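Local coordinates for protein putative peptidase (PDB 3CE2) that probably acts as a zinc-dependent oligopeptidase of the M3B family, cutting a variety of small bioactive peptides, at residues P51-L56 with T111-L116; C266-L271 with I276-Y281; I285-K290 with G587-I592. All coordinates share one frame; numbering follows the deposited sequence.

Interaction 1. Residues P51-L56 with T111-L116; sequences PTWPAL and THLHTL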
loop_
_atom_site.group_PDB
_atom_site.type_symbol
_atom_site.label_atom_id
_atom_site.label_comp_id
_atom_site.label_asym_id
_atom_site.label_seq_id
_atom_site.Cartn_x
_atom_site.Cartn_y
_atom_site.Cartn_z
ATOM N N PRO A 51 -8.503 -20.522 29.392
ATOM C CA PRO A 51 -9.045 -20.203 28.047
ATOM C C PRO A 51 -10.398 -19.476 28.039
ATOM O O PRO A 51 -11.326 -19.872 28.746
ATOM C CB PRO A 51 -9.178 -21.580 27.379
ATOM C CG PRO A 51 -9.327 -22.534 28.511
ATOM C CD PRO A 51 -8.481 -21.979 29.637
ATOM N N THR A 52 -10.503 -18.428 27.225
ATOM C CA THR A 52 -11.722 -17.604 27.153
ATOM C C THR A 52 -12.758 -18.153 26.159
ATOM O O THR A 52 -13.959 -17.906 26.277
ATOM C CB THR A 52 -11.369 -16.165 26.753
ATOM O OG1 THR A 52 -10.060 -15.847 27.244
ATOM C CG2 THR A 52 -12.396 -15.177 27.309
ATOM N N TRP A 53 -12.258 -18.870 25.162
ATOM C CA TRP A 53 -13.084 -19.646 24.261
ATOM C C TRP A 53 -12.678 -21.112 24.401
ATOM O O TRP A 53 -11.612 -21.517 23.918
ATOM C CB TRP A 53 -12.878 -19.158 22.832
ATOM C CG TRP A 53 -13.324 -17.745 22.660
ATOM C CD1 TRP A 53 -14.614 -17.296 22.536
ATOM C CD2 TRP A 53 -12.491 -16.588 22.624
ATOM N NE1 TRP A 53 -14.627 -15.930 22.417
ATOM C CE2 TRP A 53 -13.337 -15.470 22.466
ATOM C CE3 TRP A 53 -11.109 -16.390 22.699
ATOM C CZ2 TRP A 53 -12.847 -14.167 22.376
ATOM C CZ3 TRP A 53 -10.615 -15.098 22.616
ATOM C CH2 TRP A 53 -11.486 -13.997 22.453
ATOM N N PRO A 54 -13.509 -21.910 25.088
ATOM C CA PRO A 54 -13.163 -23.323 25.266
ATOM C C PRO A 54 -13.622 -24.084 24.019
ATOM O O PRO A 54 -12.992 -25.055 23.598
ATOM C CB PRO A 54 -13.961 -23.738 26.523
ATOM C CG PRO A 54 -14.917 -22.558 26.843
ATOM C CD PRO A 54 -14.812 -21.570 25.691
ATOM N N ALA A 55 -14.708 -23.588 23.433
ATOM C CA ALA A 55 -15.199 -24.000 22.125
ATOM C C ALA A 55 -14.103 -24.068 21.040
ATOM O O ALA A 55 -14.230 -24.802 20.066
ATOM C CB ALA A 55 -16.322 -23.060 21.686
ATOM N N LEU A 56 -13.030 -23.309 21.207
ATOM C CA LEU A 56 -11.998 -23.261 20.200
ATOM C C LEU A 56 -10.769 -24.062 20.570
ATOM O O LEU A 56 -9.736 -23.947 19.918
ATOM C CB LEU A 56 -11.613 -21.818 19.898
ATOM C CG LEU A 56 -12.647 -21.016 19.104
ATOM C CD1 LEU A 56 -12.397 -19.525 19.230
ATOM C CD2 LEU A 56 -12.629 -21.432 17.638
ATOM N N THR A 111 -8.166 -4.748 22.062
ATOM C CA THR A 111 -6.881 -5.137 21.530
ATOM C C THR A 111 -6.374 -6.375 22.278
ATOM O O THR A 111 -5.876 -7.334 21.674
ATOM C CB THR A 111 -5.849 -3.969 21.606
ATOM O OG1 THR A 111 -6.322 -2.885 20.800
ATOM C CG2 THR A 111 -4.439 -4.414 21.088
ATOM N N HIS A 112 -6.502 -6.352 23.600
ATOM C CA HIS A 112 -6.035 -7.464 24.409
ATOM C C HIS A 112 -6.832 -8.705 24.007
ATOM O O HIS A 112 -6.265 -9.775 23.819
ATOM C CB HIS A 112 -6.222 -7.149 25.894
ATOM C CG HIS A 112 -5.988 -8.319 26.798
ATOM N ND1 HIS A 112 -4.751 -8.922 26.934
ATOM C CD2 HIS A 112 -6.829 -8.987 27.626
ATOM C CE1 HIS A 112 -4.845 -9.918 27.798
ATOM N NE2 HIS A 112 -6.092 -9.977 28.237
ATOM N N LEU A 113 -8.145 -8.536 23.858
ATOM C CA LEU A 113 -9.029 -9.616 23.398
ATOM C C LEU A 113 -8.603 -10.252 22.071
ATOM O O LEU A 113 -8.659 -11.471 21.916
ATOM C CB LEU A 113 -10.469 -9.129 23.297
ATOM C CG LEU A 113 -11.244 -9.534 24.537
ATOM C CD1 LEU A 113 -12.775 -9.509 24.327
ATOM C CD2 LEU A 113 -10.759 -10.921 24.892
ATOM N N HIS A 114 -8.177 -9.420 21.125
ATOM C CA HIS A 114 -7.713 -9.909 19.844
ATOM C C HIS A 114 -6.473 -10.740 20.011
ATOM O O HIS A 114 -6.289 -11.718 19.301
ATOM C CB HIS A 114 -7.426 -8.765 18.883
ATOM C CG HIS A 114 -8.627 -8.317 18.110
ATOM N ND1 HIS A 114 -9.600 -7.502 18.651
ATOM C CD2 HIS A 114 -9.011 -8.563 16.834
ATOM C CE1 HIS A 114 -10.529 -7.259 17.743
ATOM N NE2 HIS A 114 -10.196 -7.894 16.633
ATOM N N THR A 115 -5.617 -10.361 20.948
ATOM C CA THR A 115 -4.379 -11.095 21.149
ATOM C C THR A 115 -4.672 -12.442 21.807
ATOM O O THR A 115 -3.967 -13.438 21.586
ATOM C CB THR A 115 -3.352 -10.269 21.970
ATOM O OG1 THR A 115 -3.220 -8.969 21.382
ATOM C CG2 THR A 115 -1.974 -10.945 21.955
ATOM N N LEU A 116 -5.737 -12.477 22.589
ATOM C CA LEU A 116 -6.122 -13.699 23.260
ATOM C C LEU A 116 -6.644 -14.650 22.192
ATOM O O LEU A 116 -6.141 -15.765 22.021
ATOM C CB LEU A 116 -7.207 -13.400 24.298
ATOM C CG LEU A 116 -6.992 -13.876 25.742
ATOM C CD1 LEU A 116 -5.507 -13.813 26.138
ATOM C CD2 LEU A 116 -7.852 -13.030 26.690
#
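Trp-53 and Thr-52 pack on Leu-113 and Leu-116 in a mainly apolar contact between a loop and a helix. The loop runs from helix 33-42 to helix 66-96, and the leucines lie on helix 101-120. The site is peripheral, about 30 Å from the centre of the chain. Trp-53 meets the helix with the edge of its six-membered ring. CH2 of Trp-53 lies 3.8 Å from Leu-113 O, which sits in the plane of the indole. The same CH2 is 4.0 Å from CD2 of Leu-113. The next ring atom, CZ3 of Trp-53, is 4.2 Å from CB of Leu-116. With CG anti to its carbonyl carbon (chi1 -64°), the indole extends its six-membered ring to the helix. Thr-52 adds its hydroxyl: OG1 lies 3.6 Å from Leu-116 CD2, with the two side chains roughly perpendicular. Beyond the two segments, both carboxylate oxygens of Glu-120 accept from the backbone, OE2 from Thr-52 N and OE1 from Trp-53 N. Phe-117 meets the indole edge-to-face. No hydrogen bond joins 51-56 to 111-116. Their contact therefore depends on the fit of the indole edge and the leucines, while Glu-120 supplies polar fixation of the loop from the same helix.

Interaction 2. Residues C266-L271 with I276-Y281; sequences CLQAAL and IPTTVY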
loop_
_atom_site.group_PDB
_atom_site.type_symbol
_atom_site.label_atom_id
_atom_site.label_comp_id
_atom_site.label_asym_id
_atom_site.label_seq_id
_atom_site.Cartn_x
_atom_site.Cartn_y
_atom_site.Cartn_z
ATOM N N CYS A 266 14.201 -16.724 -3.417
ATOM C CA CYS A 266 13.507 -15.902 -2.423
ATOM C C CYS A 266 12.284 -15.266 -3.029
ATOM O O CYS A 266 11.258 -15.116 -2.355
ATOM C CB CYS A 266 14.431 -14.823 -1.874
ATOM S SG CYS A 266 15.948 -15.501 -1.220
ATOM N N LEU A 267 12.409 -14.893 -4.305
ATOM C CA LEU A 267 11.288 -14.390 -5.080
ATOM C C LEU A 267 10.096 -15.341 -5.006
ATOM O O LEU A 267 8.977 -14.909 -4.703
ATOM C CB LEU A 267 11.691 -14.165 -6.533
ATOM C CG LEU A 267 10.595 -13.599 -7.448
ATOM C CD1 LEU A 267 10.180 -12.156 -7.093
ATOM C CD2 LEU A 267 11.068 -13.667 -8.871
ATOM N N GLN A 268 10.327 -16.631 -5.255
ATOM C CA GLN A 268 9.221 -17.613 -5.239
ATOM C C GLN A 268 8.665 -17.717 -3.854
ATOM O O GLN A 268 7.464 -17.883 -3.683
ATOM C CB GLN A 268 9.650 -19.003 -5.711
ATOM C CG GLN A 268 9.977 -19.079 -7.203
ATOM C CD GLN A 268 10.171 -20.510 -7.722
ATOM O OE1 GLN A 268 10.727 -21.371 -7.032
ATOM N NE2 GLN A 268 9.715 -20.758 -8.954
ATOM N N ALA A 269 9.543 -17.611 -2.863
ATOM C CA ALA A 269 9.106 -17.629 -1.470
ATOM C C ALA A 269 8.140 -16.489 -1.184
ATOM O O ALA A 269 7.136 -16.677 -0.517
ATOM C CB ALA A 269 10.304 -17.580 -0.507
ATOM N N ALA A 270 8.453 -15.311 -1.699
ATOM C CA ALA A 270 7.623 -14.132 -1.478
ATOM C C ALA A 270 6.359 -14.090 -2.336
ATOM O O ALA A 270 5.365 -13.499 -1.945
ATOM C CB ALA A 270 8.454 -12.874 -1.710
ATOM N N LEU A 271 6.399 -14.702 -3.510
ATOM C CA LEU A 271 5.291 -14.590 -4.456
ATOM C C LEU A 271 4.238 -15.666 -4.254
ATOM O O LEU A 271 3.156 -15.621 -4.846
ATOM C CB LEU A 271 5.807 -14.675 -5.895
ATOM C CG LEU A 271 6.653 -13.530 -6.441
ATOM C CD1 LEU A 271 6.681 -13.633 -7.936
ATOM C CD2 LEU A 271 6.101 -12.194 -6.048
ATOM N N ILE A 276 1.651 -15.677 -7.262
ATOM C CA ILE A 276 2.093 -14.938 -8.426
ATOM C C ILE A 276 3.227 -15.679 -9.148
ATOM O O ILE A 276 4.205 -16.095 -8.526
ATOM C CB ILE A 276 2.575 -13.556 -8.014
ATOM C CG1 ILE A 276 1.581 -12.935 -7.016
ATOM C CG2 ILE A 276 2.853 -12.670 -9.253
ATOM C CD1 ILE A 276 0.540 -12.110 -7.640
ATOM N N PRO A 277 3.083 -15.881 -10.468
ATOM C CA PRO A 277 4.157 -16.527 -11.217
ATOM C C PRO A 277 5.347 -15.583 -11.285
ATOM O O PRO A 277 5.163 -14.382 -11.476
ATOM C CB PRO A 277 3.550 -16.723 -12.628
ATOM C CG PRO A 277 2.102 -16.468 -12.479
ATOM C CD PRO A 277 1.940 -15.530 -11.327
ATOM N N THR A 278 6.555 -16.117 -11.141
ATOM C CA THR A 278 7.738 -15.266 -11.148
ATOM C C THR A 278 7.790 -14.492 -12.454
ATOM O O THR A 278 8.369 -13.398 -12.532
ATOM C CB THR A 278 9.047 -16.058 -11.000
ATOM O OG1 THR A 278 9.403 -16.615 -12.265
ATOM C CG2 THR A 278 8.918 -17.169 -9.962
ATOM N N THR A 279 7.169 -15.038 -13.488
ATOM C CA THR A 279 7.304 -14.388 -14.777
ATOM C C THR A 279 6.623 -13.031 -14.780
ATOM O O THR A 279 6.995 -12.136 -15.524
ATOM C CB THR A 279 6.789 -15.261 -15.924
ATOM O OG1 THR A 279 5.371 -15.433 -15.794
ATOM C CG2 THR A 279 7.483 -16.624 -15.891
ATOM N N VAL A 280 5.625 -12.859 -13.933
ATOM C CA VAL A 280 4.935 -11.587 -13.920
ATOM C C VAL A 280 5.898 -10.539 -13.366
ATOM O O VAL A 280 6.036 -9.430 -13.907
ATOM C CB VAL A 280 3.660 -11.659 -13.078
ATOM C CG1 VAL A 280 3.029 -10.297 -12.959
ATOM C CG2 VAL A 280 2.692 -12.657 -13.685
ATOM N N TYR A 281 6.596 -10.914 -12.302
ATOM C CA TYR A 281 7.541 -10.009 -11.679
ATOM C C TYR A 281 8.626 -9.726 -12.713
ATOM O O TYR A 281 8.906 -8.582 -13.092
ATOM C CB TYR A 281 8.098 -10.663 -10.417
ATOM C CG TYR A 281 8.991 -9.801 -9.562
ATOM C CD1 TYR A 281 8.553 -9.313 -8.340
ATOM C CD2 TYR A 281 10.301 -9.510 -9.962
ATOM C CE1 TYR A 281 9.388 -8.544 -7.535
ATOM C CE2 TYR A 281 11.146 -8.741 -9.175
ATOM C CZ TYR A 281 10.695 -8.258 -7.953
ATOM O OH TYR A 281 11.548 -7.489 -7.159
#
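Leu-271 O accepts a nearly straight hydrogen bond from Ile-276 N (2.8 Å from N to O, 174° at the hydrogen), which closes the turn between helix 266-271 and helix 278-289. Beside this bond, CB of Leu-271 and CB of Ile-276 pack 4.0 Å apart.

Leu-271 is the most heavily covered residue of the contact. Its CD1 methyl reaches across the turn to Thr-278, 3.8 Å from Thr-278 CA, and to Tyr-281, 4.1 Å from Tyr-281 CB. Leu-267 lies one helical turn earlier and splits its two branches. CD1 of Leu-267 stands over the middle of the Tyr-281 ring, 3.6 Å from the centroid and 14° off the normal. This is a CH-pi contact on the ring face. CD2 of Leu-267 instead meets CB of Thr-278 at 3.8 Å. Leu-267 has CG anti to N (chi1 -179°), and this extends its branches toward the second helix. At the more exposed margin, the CG2 methyl of Thr-278 touches CG of Gln-268 at 3.5 Å.

Tyr-281 has further partners. Its OH is hydrogen-bonded to Ala-476 O, and its ring also meets Phe-533 and Tyr-536. Leu-267 also rests on Tyr-480 of helix 451-487. Its side chain is about 8 Å from that of His-484, a zinc ligand.

Two consecutive helices, 266-271 and 278-289, are joined here by a short loop; one backbone bond spans it, and two leucines pack between the helices. The ring of Tyr-281 is covered by Leu-267 on one face, and its hydroxyl is tied to a third helix. Its rotation is therefore probably restricted.

Interaction 3. Residues I285-K290 with G587-I592; sequences IDIVKK and GTVEPI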
loop_
_atom_site.group_PDB
_atom_site.type_symbol
_atom_site.label_atom_id
_atom_site.label_comp_id
_atom_site.label_asym_id
_atom_site.label_seq_id
_atom_site.Cartn_x
_atom_site.Cartn_y
_atom_site.Cartn_z
ATOM N N ILE A 285 9.695 -6.106 -14.946
ATOM C CA ILE A 285 11.009 -5.467 -15.010
ATOM C C ILE A 285 11.498 -5.275 -16.458
ATOM O O ILE A 285 11.987 -4.193 -16.825
ATOM C CB ILE A 285 12.065 -6.268 -14.224
ATOM C CG1 ILE A 285 11.772 -6.207 -12.723
ATOM C CG2 ILE A 285 13.451 -5.721 -14.509
ATOM C CD1 ILE A 285 12.462 -7.298 -11.931
ATOM N N ASP A 286 11.359 -6.322 -17.278
ATOM C CA ASP A 286 11.851 -6.267 -18.645
ATOM C C ASP A 286 11.072 -5.222 -19.433
ATOM O O ASP A 286 11.664 -4.331 -20.064
ATOM C CB ASP A 286 11.828 -7.646 -19.312
ATOM C CG ASP A 286 12.636 -8.716 -18.507
ATOM O OD1 ASP A 286 13.519 -8.340 -17.701
ATOM O OD2 ASP A 286 12.392 -9.945 -18.665
ATOM N N ILE A 287 9.749 -5.283 -19.377
ATOM C CA ILE A 287 8.959 -4.345 -20.175
ATOM C C ILE A 287 9.220 -2.908 -19.745
ATOM O O ILE A 287 9.345 -2.015 -20.579
ATOM C CB ILE A 287 7.443 -4.664 -20.169
ATOM C CG1 ILE A 287 7.063 -5.473 -21.408
ATOM C CG2 ILE A 287 6.663 -3.411 -20.299
ATOM C CD1 ILE A 287 7.541 -6.940 -21.397
ATOM N N VAL A 288 9.325 -2.690 -18.439
ATOM C CA VAL A 288 9.542 -1.354 -17.938
ATOM C C VAL A 288 10.891 -0.807 -18.401
ATOM O O VAL A 288 10.961 0.314 -18.892
ATOM C CB VAL A 288 9.394 -1.282 -16.413
ATOM C CG1 VAL A 288 9.915 0.038 -15.912
ATOM C CG2 VAL A 288 7.930 -1.404 -16.038
ATOM N N LYS A 289 11.954 -1.598 -18.273
ATOM C CA LYS A 289 13.258 -1.182 -18.801
ATOM C C LYS A 289 13.197 -0.836 -20.285
ATOM O O LYS A 289 13.773 0.159 -20.707
ATOM C CB LYS A 289 14.305 -2.268 -18.598
ATOM C CG LYS A 289 14.754 -2.424 -17.170
ATOM C CD LYS A 289 15.819 -3.511 -17.045
ATOM C CE LYS A 289 16.184 -3.730 -15.584
ATOM N NZ LYS A 289 17.337 -4.664 -15.450
ATOM N N LYS A 290 12.511 -1.653 -21.086
ATOM C CA LYS A 290 12.385 -1.335 -22.500
ATOM C C LYS A 290 11.571 -0.074 -22.751
ATOM O O LYS A 290 11.536 0.392 -23.884
ATOM C CB LYS A 290 11.780 -2.479 -23.296
ATOM C CG LYS A 290 12.668 -3.704 -23.476
ATOM C CD LYS A 290 11.900 -4.717 -24.288
ATOM C CE LYS A 290 12.089 -6.119 -23.749
ATOM N NZ LYS A 290 10.804 -6.887 -23.752
ATOM N N GLY A 587 -0.839 -11.659 -16.733
ATOM C CA GLY A 587 -0.006 -12.689 -17.344
ATOM C C GLY A 587 0.394 -12.279 -18.757
ATOM O O GLY A 587 1.243 -12.909 -19.387
ATOM N N THR A 588 -0.218 -11.215 -19.264
ATOM C CA THR A 588 0.142 -10.728 -20.573
ATOM C C THR A 588 0.615 -9.295 -20.480
ATOM O O THR A 588 0.838 -8.750 -19.412
ATOM C CB THR A 588 -1.024 -10.822 -21.589
ATOM O OG1 THR A 588 -1.989 -9.783 -21.359
ATOM C CG2 THR A 588 -1.701 -12.157 -21.488
ATOM N N VAL A 589 0.711 -8.678 -21.630
ATOM C CA VAL A 589 1.391 -7.435 -21.797
ATOM C C VAL A 589 0.337 -6.339 -21.925
ATOM O O VAL A 589 0.643 -5.157 -21.868
ATOM C CB VAL A 589 2.304 -7.611 -23.075
ATOM C CG1 VAL A 589 2.110 -6.531 -24.133
ATOM C CG2 VAL A 589 3.762 -7.795 -22.683
ATOM N N GLU A 590 -0.920 -6.733 -22.085
ATOM C CA GLU A 590 -1.971 -5.753 -22.363
ATOM C C GLU A 590 -2.140 -4.681 -21.271
ATOM O O GLU A 590 -2.140 -3.481 -21.562
ATOM C CB GLU A 590 -3.302 -6.451 -22.656
ATOM C CG GLU A 590 -3.285 -7.322 -23.930
ATOM C CD GLU A 590 -3.946 -8.701 -23.738
ATOM O OE1 GLU A 590 -5.105 -8.773 -23.276
ATOM O OE2 GLU A 590 -3.303 -9.726 -24.053
ATOM N N PRO A 591 -2.291 -5.100 -20.007
ATOM C CA PRO A 591 -2.534 -4.067 -19.022
ATOM C C PRO A 591 -1.398 -3.040 -18.995
ATOM O O PRO A 591 -1.655 -1.835 -18.954
ATOM C CB PRO A 591 -2.600 -4.852 -17.708
ATOM C CG PRO A 591 -3.013 -6.216 -18.129
ATOM C CD PRO A 591 -2.264 -6.437 -19.398
ATOM N N ILE A 592 -0.150 -3.491 -19.039
ATOM C CA ILE A 592 0.927 -2.511 -18.997
ATOM C C ILE A 592 0.982 -1.612 -20.236
ATOM O O ILE A 592 1.404 -0.460 -20.156
ATOM C CB ILE A 592 2.286 -3.121 -18.698
ATOM C CG1 ILE A 592 3.222 -2.005 -18.236
ATOM C CG2 ILE A 592 2.799 -3.860 -19.908
ATOM C CD1 ILE A 592 4.577 -2.463 -17.755
#
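Ile-287 and Val-288 meet Ile-592 and Val-589 through aliphatic groups, with no hydrogen bond between the segments. The main pair is Ile-287 with Ile-592. These side chains run past each other in opposite directions, and the methyls CG2 of Ile-287 and CD1 of Ile-592 come within 3.4 Å. CG2 of Ile-592 lies 3.9 Å from the same CG2 of Ile-287. Ile-592 is fully stretched: CG1 is anti to N (chi1 -162°), and chi2 is 174°. This carries CD1 to the other helix. There CD1 of Ile-592 also reaches CG2 of Val-288, 3.9 Å away, with the side chains about at right angles. The other branch of Ile-287 serves a second residue, its CD1 lying 4.1 Å from CG2 of Val-589.

The polar bonds are local. Thr-588 OG1 accepts a weak capping bond from Glu-590 N, 3.3 Å from N to OG1, at the start of helix 590-607. The same hydroxyl is hydrogen-bonded to Asp-585 O. Thus Thr-588 links the preceding loop to the helix start that presents Ile-592.

The contact joins the C-terminal part of helix 278-289 to the beginning of helix 590-607, nearly 300 residues later. Val-288 also packs on Phe-470 and Val-473 of helix 451-487 and on Phe-508 of helix 494-509. Ile-592 touches Ile-543 of helix 536-553.

Interactions 2 and 3 share helix 278-289, and their centres are 15 Å apart. Interaction 2 fixes the start of that helix against 266-271, and interaction 3 packs its far end on 587-592. Both lie in the M3 peptidase region, and both contact helices 451-487 and 536-553. Interaction 2 is the one near an annotated site: Leu-267 is about 12 Å from a bound zinc ion (side chain to metal). Interactions 1 and 3 lie away from the metal sites. Interaction 1 is remote from both others, its centre 35 Å from that of interaction 2 and 46 Å from that of interaction 3. His-402, His-406 and Glu-430 hold a zinc ion, consistent with the HExxH centre of a metallopeptidase.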